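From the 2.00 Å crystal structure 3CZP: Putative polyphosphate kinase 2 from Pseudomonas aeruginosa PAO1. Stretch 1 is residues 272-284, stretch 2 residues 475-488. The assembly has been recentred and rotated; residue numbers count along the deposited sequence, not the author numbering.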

ATOM      1  N   ASP A 272      -1.467  28.652  34.862  1.00 40.93           N
ATOM      2  CA  ASP A 272      -0.304  28.728  35.738  1.00 41.36           C
ATOM      3  C   ASP A 272       0.500  27.435  35.754  1.00 41.06           C
ATOM      4  O   ASP A 272      -0.066  26.347  35.585  1.00 41.08           O
ATOM      5  N   LYS A 273       1.811  27.563  35.988  1.00 40.18           N
ATOM      6  CA  LYS A 273       2.706  26.404  35.963  1.00 40.48           C
ATOM      7  C   LYS A 273       2.160  25.278  36.819  1.00 39.82           C
ATOM      8  O   LYS A 273       2.137  24.148  36.382  1.00 39.17           O
ATOM      9  N   ASP A 274       1.682  25.589  38.017  1.00 39.46           N
ATOM     10  CA  ASP A 274       1.187  24.536  38.908  1.00 39.18           C
ATOM     11  C   ASP A 274      -0.176  23.921  38.444  1.00 38.92           C
ATOM     12  O   ASP A 274      -0.385  22.639  38.442  1.00 38.39           O
ATOM     13  N   ALA A 275      -1.101  24.798  38.013  1.00 37.74           N
ATOM     14  CA  ALA A 275      -2.391  24.342  37.518  1.00 37.60           C
ATOM     15  C   ALA A 275      -2.170  23.469  36.259  1.00 37.41           C
ATOM     16  O   ALA A 275      -2.830  22.480  36.093  1.00 36.05           O
ATOM     17  N   TYR A 276      -1.194  23.830  35.428  1.00 37.37           N
ATOM     18  CA  TYR A 276      -0.831  23.051  34.255  1.00 37.80           C
ATOM     19  C   TYR A 276      -0.322  21.679  34.616  1.00 37.97           C
ATOM     20  O   TYR A 276      -0.740  20.722  34.034  1.00 38.53           O
ATOM     21  N   LYS A 277       0.567  21.552  35.591  1.00 38.79           N
ATOM     22  CA  LYS A 277       1.210  20.247  35.768  1.00 39.31           C
ATOM     23  C   LYS A 277       0.234  19.222  36.337  1.00 39.04           C
ATOM     24  O   LYS A 277       0.295  18.052  35.966  1.00 39.14           O
ATOM     25  N   GLU A 278      -0.677  19.680  37.200  1.00 38.96           N
ATOM     26  CA  GLU A 278      -1.694  18.834  37.816  1.00 39.08           C
ATOM     27  C   GLU A 278      -2.705  18.415  36.765  1.00 38.26           C
ATOM     28  O   GLU A 278      -2.999  17.233  36.609  1.00 36.67           O
ATOM     29  N   GLN A 279      -3.213  19.411  36.037  1.00 38.04           N
ATOM     30  CA  GLN A 279      -4.220  19.192  35.005  1.00 38.19           C
ATOM     31  C   GLN A 279      -3.645  18.357  33.877  1.00 37.76           C
ATOM     32  O   GLN A 279      -4.296  17.423  33.439  1.00 39.08           O
ATOM     33  N   LEU A 280      -2.435  18.672  33.415  1.00 37.40           N
ATOM     34  CA  LEU A 280      -1.781  17.860  32.378  1.00 37.05           C
ATOM     35  C   LEU A 280      -1.698  16.396  32.841  1.00 36.94           C
ATOM     36  O   LEU A 280      -2.073  15.494  32.117  1.00 37.26           O
ATOM     37  N   ALA A 281      -1.218  16.186  34.061  1.00 37.25           N
ATOM     38  CA  ALA A 281      -1.128  14.844  34.671  1.00 36.72           C
ATOM     39  C   ALA A 281      -2.493  14.133  34.768  1.00 36.20           C
ATOM     40  O   ALA A 281      -2.605  12.944  34.480  1.00 35.31           O
ATOM     41  N   ALA A 282      -3.515  14.864  35.199  1.00 35.29           N
ATOM     42  CA  ALA A 282      -4.859  14.286  35.315  1.00 35.29           C
ATOM     43  C   ALA A 282      -5.375  13.855  33.941  1.00 34.65           C
ATOM     44  O   ALA A 282      -5.897  12.743  33.770  1.00 34.79           O
ATOM     45  N   GLU A 283      -5.219  14.721  32.953  1.00 33.82           N
ATOM     46  CA  GLU A 283      -5.782  14.416  31.618  1.00 34.06           C
ATOM     47  C   GLU A 283      -5.041  13.302  30.847  1.00 33.23           C
ATOM     48  O   GLU A 283      -5.682  12.496  30.135  1.00 32.31           O
ATOM     49  N   GLN A 284      -3.720  13.246  31.008  1.00 32.71           N
ATOM     50  CA  GLN A 284      -2.913  12.152  30.479  1.00 32.35           C
ATOM     51  C   GLN A 284      -3.335  10.789  31.083  1.00 32.00           C
ATOM     52  O   GLN A 284      -3.532   9.818  30.326  1.00 33.27           O
ATOM     53  N   LYS A 475       0.848  27.966  25.530  1.00 31.25           N
ATOM     54  CA  LYS A 475       1.055  26.532  25.286  1.00 31.74           C
ATOM     55  C   LYS A 475       0.420  25.628  26.337  1.00 31.95           C
ATOM     56  O   LYS A 475      -0.087  24.543  26.014  1.00 32.44           O
ATOM     57  N   ARG A 476       0.450  26.064  27.593  1.00 32.28           N
ATOM     58  CA  ARG A 476       0.003  25.232  28.691  1.00 32.64           C
ATOM     59  C   ARG A 476      -1.502  25.009  28.609  1.00 32.20           C
ATOM     60  O   ARG A 476      -1.991  23.877  28.750  1.00 31.53           O
ATOM     61  N   PHE A 477      -2.225  26.101  28.358  1.00 32.25           N
ATOM     62  CA  PHE A 477      -3.698  26.096  28.236  1.00 32.14           C
ATOM     63  C   PHE A 477      -4.074  25.237  27.035  1.00 31.79           C
ATOM     64  O   PHE A 477      -4.896  24.308  27.136  1.00 32.02           O
ATOM     65  N   ALA A 478      -3.425  25.530  25.906  1.00 31.62           N
ATOM     66  CA  ALA A 478      -3.600  24.777  24.652  1.00 31.27           C
ATOM     67  C   ALA A 478      -3.420  23.260  24.844  1.00 31.59           C
ATOM     68  O   ALA A 478      -4.285  22.450  24.443  1.00 31.70           O
ATOM     69  N   ARG A 479      -2.312  22.854  25.467  1.00 31.94           N
ATOM     70  CA  ARG A 479      -2.071  21.422  25.670  1.00 32.25           C
ATOM     71  C   ARG A 479      -3.169  20.696  26.453  1.00 31.82           C
ATOM     72  O   ARG A 479      -3.614  19.601  26.066  1.00 31.43           O
ATOM     73  N   VAL A 480      -3.594  21.290  27.557  1.00 31.20           N
ATOM     74  CA  VAL A 480      -4.597  20.671  28.424  1.00 31.08           C
ATOM     75  C   VAL A 480      -5.943  20.616  27.723  1.00 30.92           C
ATOM     76  O   VAL A 480      -6.634  19.626  27.784  1.00 30.91           O
ATOM     77  N   LYS A 481      -6.301  21.676  27.022  1.00 31.42           N
ATOM     78  CA  LYS A 481      -7.541  21.709  26.248  1.00 30.99           C
ATOM     79  C   LYS A 481      -7.601  20.598  25.155  1.00 30.72           C
ATOM     80  O   LYS A 481      -8.624  19.926  24.984  1.00 29.48           O
ATOM     81  N   VAL A 482      -6.478  20.356  24.489  1.00 30.00           N
ATOM     82  CA  VAL A 482      -6.388  19.306  23.471  1.00 29.47           C
ATOM     83  C   VAL A 482      -6.658  17.950  24.116  1.00 28.75           C
ATOM     84  O   VAL A 482      -7.509  17.173  23.653  1.00 27.45           O
ATOM     85  N   LEU A 483      -5.950  17.680  25.207  1.00 28.15           N
ATOM     86  CA  LEU A 483      -6.122  16.415  25.907  1.00 28.37           C
ATOM     87  C   LEU A 483      -7.568  16.311  26.423  1.00 29.29           C
ATOM     88  O   LEU A 483      -8.237  15.317  26.178  1.00 29.91           O
ATOM     89  N   ARG A 484      -8.065  17.354  27.079  1.00 28.26           N
ATOM     90  CA  ARG A 484      -9.420  17.279  27.652  1.00 28.43           C
ATOM     91  C   ARG A 484     -10.500  16.997  26.594  1.00 27.72           C
ATOM     92  O   ARG A 484     -11.435  16.255  26.848  1.00 26.09           O
ATOM     93  N   THR A 485     -10.352  17.612  25.423  1.00 28.11           N
ATOM     94  CA  THR A 485     -11.275  17.412  24.324  1.00 28.00           C
ATOM     95  C   THR A 485     -11.282  15.984  23.805  1.00 29.41           C
ATOM     96  O   THR A 485     -12.358  15.388  23.558  1.00 30.89           O
ATOM     97  N   ILE A 486     -10.102  15.452  23.560  1.00 29.37           N
ATOM     98  CA  ILE A 486      -9.982  14.057  23.192  1.00 30.33           C
ATOM     99  C   ILE A 486     -10.738  13.186  24.193  1.00 30.64           C
ATOM    100  O   ILE A 486     -11.593  12.419  23.803  1.00 32.26           O
ATOM    101  N   ASN A 487     -10.428  13.344  25.475  1.00 31.12           N
ATOM    102  CA  ASN A 487     -11.044  12.595  26.543  1.00 30.77           C
ATOM    103  C   ASN A 487     -12.554  12.785  26.607  1.00 30.76           C
ATOM    104  O   ASN A 487     -13.281  11.804  26.777  1.00 29.48           O
ATOM    105  N   ASP A 488     -13.027  14.041  26.517  1.00 31.25           N
ATOM    106  CA  ASP A 488     -14.502  14.294  26.473  1.00 31.20           C
ATOM    107  C   ASP A 488     -15.143  13.525  25.283  1.00 31.34           C
ATOM    108  O   ASP A 488     -16.235  12.971  25.410  1.00 30.44           O
TER

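At the centre of the contact, Val-480 (chi1 t) points toward the first helix and fits as a knob among Tyr-276, Gln-279, Leu-280 and Glu-283; its CG2 lies 3.8 Å from Tyr-276 CD1. Here the backbones come close, with Leu-280 CA 5.6 Å from Val-480 CA; the two helices run in nearly the same direction, crossing at 25° with their axes 9.3 Å apart at closest approach, and bury 714 Å² between them. The CA-to-CB bond of Leu-280 points sideways, but its t, p rotamer brings CD1 to 3.7 Å from CD1 of Leu-483, which also receives Gln-284 CG at 3.8 Å.

Tyr-276, buried and with chi1 t, extends this apolar surface toward the start of the helices. Arg-476 CG packs over one face of its ring, 3.9 Å from the centroid, so the aliphatic part of the arginine serves as a lid. The phenol remains polar at its tip, where Arg-479 NH1 donates a hydrogen bond to Tyr-276 OH (3.0 Å). The Arg-476 guanidinium continues outward to lie with one face against Lys-273 CG, 3.5 Å from NH2; its NH2 is also 4.2 Å from Lys-277 NZ, a proximity of like charges with no bond between them.

Toward the other end, Glu-283 (m, m) is the reciprocal knob, set among Val-480, Leu-483, Arg-484 and Asn-487. Asn-487 ND2 donates to both Glu-283 OE1 (2.8 Å) and Glu-283 O (2.9 Å), tying side chain and backbone to one amide. Glu-283 OE2 forms only a long salt bridge with Arg-484 NE (3.9 Å), but water 2 links OE2 (2.8 Å) to Arg-484 NH1 (2.9 Å). Arg-484 NH1 also donates to Gln-279 OE1 (3.0 Å). Water 1 completes this edge, donating to Gln-279 OE1 (3.0 Å) and weakly accepting from Arg-484 NH2 (3.4 Å).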

ATOM      1  CB  ASP A 272      -0.738  29.048  37.180  1.00 41.78           C
ATOM      2  CG  ASP A 272      -1.096  30.483  37.353  1.00 44.20           C
ATOM      3  OD1 ASP A 272      -0.616  31.308  36.534  1.00 46.18           O
ATOM      4  OD2 ASP A 272      -1.827  30.795  38.326  1.00 49.20           O
ATOM      5  CB  LYS A 273       4.121  26.743  36.409  1.00 40.29           C
ATOM      6  CG  LYS A 273       4.696  27.960  35.719  1.00 41.35           C
ATOM      7  CD  LYS A 273       6.216  28.065  35.894  1.00 41.07           C
ATOM      8  CE  LYS A 273       6.774  29.225  35.091  1.00 40.51           C
ATOM      9  NZ  LYS A 273       8.248  29.143  35.078  1.00 43.24           N
ATOM     10  CB  ASP A 274       1.153  25.038  40.337  1.00 39.55           C
ATOM     11  CG  ASP A 274       2.577  25.156  40.926  1.00 40.95           C
ATOM     12  OD1 ASP A 274       3.129  24.128  41.444  1.00 41.59           O
ATOM     13  OD2 ASP A 274       3.149  26.279  40.872  1.00 44.01           O
ATOM     14  CB  ALA A 275      -3.317  25.517  37.208  1.00 36.98           C
ATOM     15  CB  TYR A 276       0.224  23.793  33.431  1.00 37.50           C
ATOM     16  CG  TYR A 276       0.882  22.974  32.342  1.00 37.87           C
ATOM     17  CD1 TYR A 276       0.196  22.631  31.160  1.00 38.79           C
ATOM     18  CD2 TYR A 276       2.193  22.559  32.473  1.00 38.57           C
ATOM     19  CE1 TYR A 276       0.823  21.886  30.158  1.00 37.65           C
ATOM     20  CE2 TYR A 276       2.803  21.817  31.495  1.00 39.24           C
ATOM     21  CZ  TYR A 276       2.111  21.479  30.341  1.00 37.30           C
ATOM     22  OH  TYR A 276       2.773  20.768  29.384  1.00 37.75           O
ATOM     23  CB  LYS A 277       2.508  20.369  36.570  1.00 39.73           C
ATOM     24  CG  LYS A 277       3.416  21.437  35.965  1.00 40.26           C
ATOM     25  CD  LYS A 277       4.912  21.154  36.044  1.00 41.42           C
ATOM     26  CE  LYS A 277       5.734  22.464  35.747  1.00 44.36           C
ATOM     27  NZ  LYS A 277       5.254  23.189  34.485  1.00 45.56           N
ATOM     28  CB  GLU A 278      -2.422  19.572  38.962  1.00 39.28           C
ATOM     29  CG  GLU A 278      -1.515  19.978  40.154  1.00 41.21           C
ATOM     30  CD  GLU A 278      -2.291  20.504  41.390  1.00 41.19           C
ATOM     31  OE1 GLU A 278      -3.459  20.085  41.575  1.00 45.48           O
ATOM     32  OE2 GLU A 278      -1.733  21.306  42.186  1.00 43.06           O
ATOM     33  CB  GLN A 279      -4.766  20.522  34.463  1.00 38.52           C
ATOM     34  CG  GLN A 279      -5.697  21.272  35.419  1.00 37.74           C
ATOM     35  CD  GLN A 279      -6.226  22.566  34.817  1.00 38.42           C
ATOM     36  OE1 GLN A 279      -6.538  22.643  33.626  1.00 38.69           O
ATOM     37  NE2 GLN A 279      -6.315  23.596  35.643  1.00 42.03           N
ATOM     38  CB  LEU A 280      -0.390  18.403  32.050  1.00 36.60           C
ATOM     39  CG  LEU A 280       0.391  17.726  30.923  1.00 37.01           C
ATOM     40  CD1 LEU A 280      -0.204  18.133  29.616  1.00 37.96           C
ATOM     41  CD2 LEU A 280       1.936  18.055  30.968  1.00 36.59           C
ATOM     42  CB  ALA A 281      -0.467  14.947  36.083  1.00 37.15           C
ATOM     43  CB  ALA A 282      -5.839  15.285  35.977  1.00 33.50           C
ATOM     44  CB  GLU A 283      -5.922  15.717  30.779  1.00 34.11           C
ATOM     45  CG  GLU A 283      -6.920  16.735  31.477  1.00 35.06           C
ATOM     46  CD  GLU A 283      -8.363  16.251  31.530  1.00 35.13           C
ATOM     47  OE1 GLU A 283      -8.771  15.542  30.604  1.00 37.41           O
ATOM     48  OE2 GLU A 283      -9.103  16.566  32.477  1.00 36.39           O
ATOM     49  CB  GLN A 284      -1.435  12.446  30.685  1.00 32.20           C
ATOM     50  CG  GLN A 284      -0.929  13.599  29.800  1.00 33.10           C
ATOM     51  CD  GLN A 284       0.512  13.955  30.072  1.00 32.53           C
ATOM     52  OE1 GLN A 284       0.985  13.839  31.207  1.00 35.44           O
ATOM     53  NE2 GLN A 284       1.235  14.381  29.020  1.00 34.21           N
ATOM     54  CB  LYS A 475       2.556  26.206  25.157  1.00 31.75           C
ATOM     55  CG  LYS A 475       3.128  26.403  23.734  1.00 32.27           C
ATOM     56  CD  LYS A 475       4.615  26.941  23.771  1.00 33.08           C
ATOM     57  CE  LYS A 475       5.220  27.023  22.375  1.00 33.62           C
ATOM     58  NZ  LYS A 475       6.705  27.071  22.411  1.00 34.00           N
ATOM     59  CB  ARG A 476       0.385  25.883  30.012  1.00 33.40           C
ATOM     60  CG  ARG A 476       1.870  25.992  30.244  1.00 34.25           C
ATOM     61  CD  ARG A 476       2.145  26.552  31.611  1.00 36.19           C
ATOM     62  NE  ARG A 476       3.529  26.317  31.989  1.00 38.42           N
ATOM     63  CZ  ARG A 476       4.444  27.251  32.201  1.00 43.04           C
ATOM     64  NH1 ARG A 476       4.155  28.551  32.135  1.00 45.91           N
ATOM     65  NH2 ARG A 476       5.672  26.882  32.540  1.00 44.36           N
ATOM     66  CB  PHE A 477      -4.205  27.557  28.086  1.00 32.04           C
ATOM     67  CG  PHE A 477      -5.688  27.680  27.828  1.00 32.48           C
ATOM     68  CD1 PHE A 477      -6.576  27.862  28.886  1.00 33.27           C
ATOM     69  CD2 PHE A 477      -6.198  27.608  26.537  1.00 31.95           C
ATOM     70  CE1 PHE A 477      -7.933  27.980  28.673  1.00 32.59           C
ATOM     71  CE2 PHE A 477      -7.586  27.708  26.306  1.00 32.37           C
ATOM     72  CZ  PHE A 477      -8.452  27.889  27.387  1.00 32.71           C
ATOM     73  CB  ALA A 478      -2.638  25.310  23.566  1.00 29.90           C
ATOM     74  CB  ARG A 479      -0.715  21.167  26.310  1.00 32.57           C
ATOM     75  CG  ARG A 479       0.493  21.479  25.404  1.00 34.13           C
ATOM     76  CD  ARG A 479       1.718  21.683  26.271  1.00 34.73           C
ATOM     77  NE  ARG A 479       2.872  22.084  25.464  1.00 38.78           N
ATOM     78  CZ  ARG A 479       4.047  22.458  25.987  1.00 38.44           C
ATOM     79  NH1 ARG A 479       4.230  22.442  27.301  1.00 39.70           N
ATOM     80  NH2 ARG A 479       5.056  22.823  25.199  1.00 35.88           N
ATOM     81  CB  VAL A 480      -4.685  21.415  29.800  1.00 31.78           C
ATOM     82  CG1 VAL A 480      -5.804  20.842  30.631  1.00 30.02           C
ATOM     83  CG2 VAL A 480      -3.300  21.325  30.509  1.00 28.76           C
ATOM     84  CB  LYS A 481      -7.722  23.102  25.647  1.00 31.39           C
ATOM     85  CG  LYS A 481      -8.923  23.245  24.776  1.00 31.23           C
ATOM     86  CD  LYS A 481      -9.250  24.677  24.466  1.00 31.76           C
ATOM     87  CE  LYS A 481     -10.645  24.805  23.789  1.00 34.10           C
ATOM     88  NZ  LYS A 481     -11.217  26.179  23.902  1.00 32.72           N
ATOM     89  CB  VAL A 482      -4.978  19.321  22.752  1.00 29.03           C
ATOM     90  CG1 VAL A 482      -4.736  18.022  22.038  1.00 29.91           C
ATOM     91  CG2 VAL A 482      -4.864  20.515  21.754  1.00 27.82           C
ATOM     92  CB  LEU A 483      -5.126  16.276  27.057  1.00 28.97           C
ATOM     93  CG  LEU A 483      -3.749  15.662  26.745  1.00 29.31           C
ATOM     94  CD1 LEU A 483      -2.745  16.232  27.715  1.00 27.02           C
ATOM     95  CD2 LEU A 483      -3.771  14.146  26.834  1.00 28.10           C
ATOM     96  CB  ARG A 484      -9.765  18.539  28.353  1.00 27.67           C
ATOM     97  CG  ARG A 484     -10.995  18.451  29.228  1.00 29.63           C
ATOM     98  CD  ARG A 484     -11.204  19.765  29.944  1.00 28.59           C
ATOM     99  NE  ARG A 484     -10.323  19.984  31.084  1.00 29.75           N
ATOM    100  CZ  ARG A 484      -9.439  20.987  31.216  1.00 29.33           C
ATOM    101  NH1 ARG A 484      -8.739  21.096  32.334  1.00 23.73           N
ATOM    102  NH2 ARG A 484      -9.209  21.850  30.219  1.00 30.25           N
ATOM    103  CB  THR A 485     -10.974  18.332  23.140  1.00 28.77           C
ATOM    104  OG1 THR A 485     -10.987  19.703  23.554  1.00 22.96           O
ATOM    105  CG2 THR A 485     -12.029  18.112  22.021  1.00 26.61           C
ATOM    106  CB  ILE A 486      -8.510  13.623  23.042  1.00 30.29           C
ATOM    107  CG1 ILE A 486      -7.895  14.316  21.808  1.00 29.29           C
ATOM    108  CG2 ILE A 486      -8.361  12.119  22.851  1.00 29.17           C
ATOM    109  CD1 ILE A 486      -6.410  14.141  21.766  1.00 29.86           C
ATOM    110  CB  ASN A 487     -10.438  13.014  27.910  1.00 30.04           C
ATOM    111  CG  ASN A 487      -8.947  12.598  28.076  1.00 30.17           C
ATOM    112  OD1 ASN A 487      -8.470  11.690  27.403  1.00 25.83           O
ATOM    113  ND2 ASN A 487      -8.234  13.257  29.003  1.00 25.01           N
ATOM    114  CB  ASP A 488     -14.841  15.789  26.292  1.00 30.48           C
ATOM    115  CG  ASP A 488     -14.525  16.630  27.495  1.00 31.04           C
ATOM    116  OD1 ASP A 488     -14.265  16.076  28.590  1.00 25.47           O
ATOM    117  OD2 ASP A 488     -14.555  17.883  27.333  1.00 31.03           O
TER
HETATM  118  O   HOH W   1      -7.784  24.564  31.739  1.00 44.85           O
HETATM  119  O   HOH W   2      -8.162  18.735  33.942  1.00 46.42           O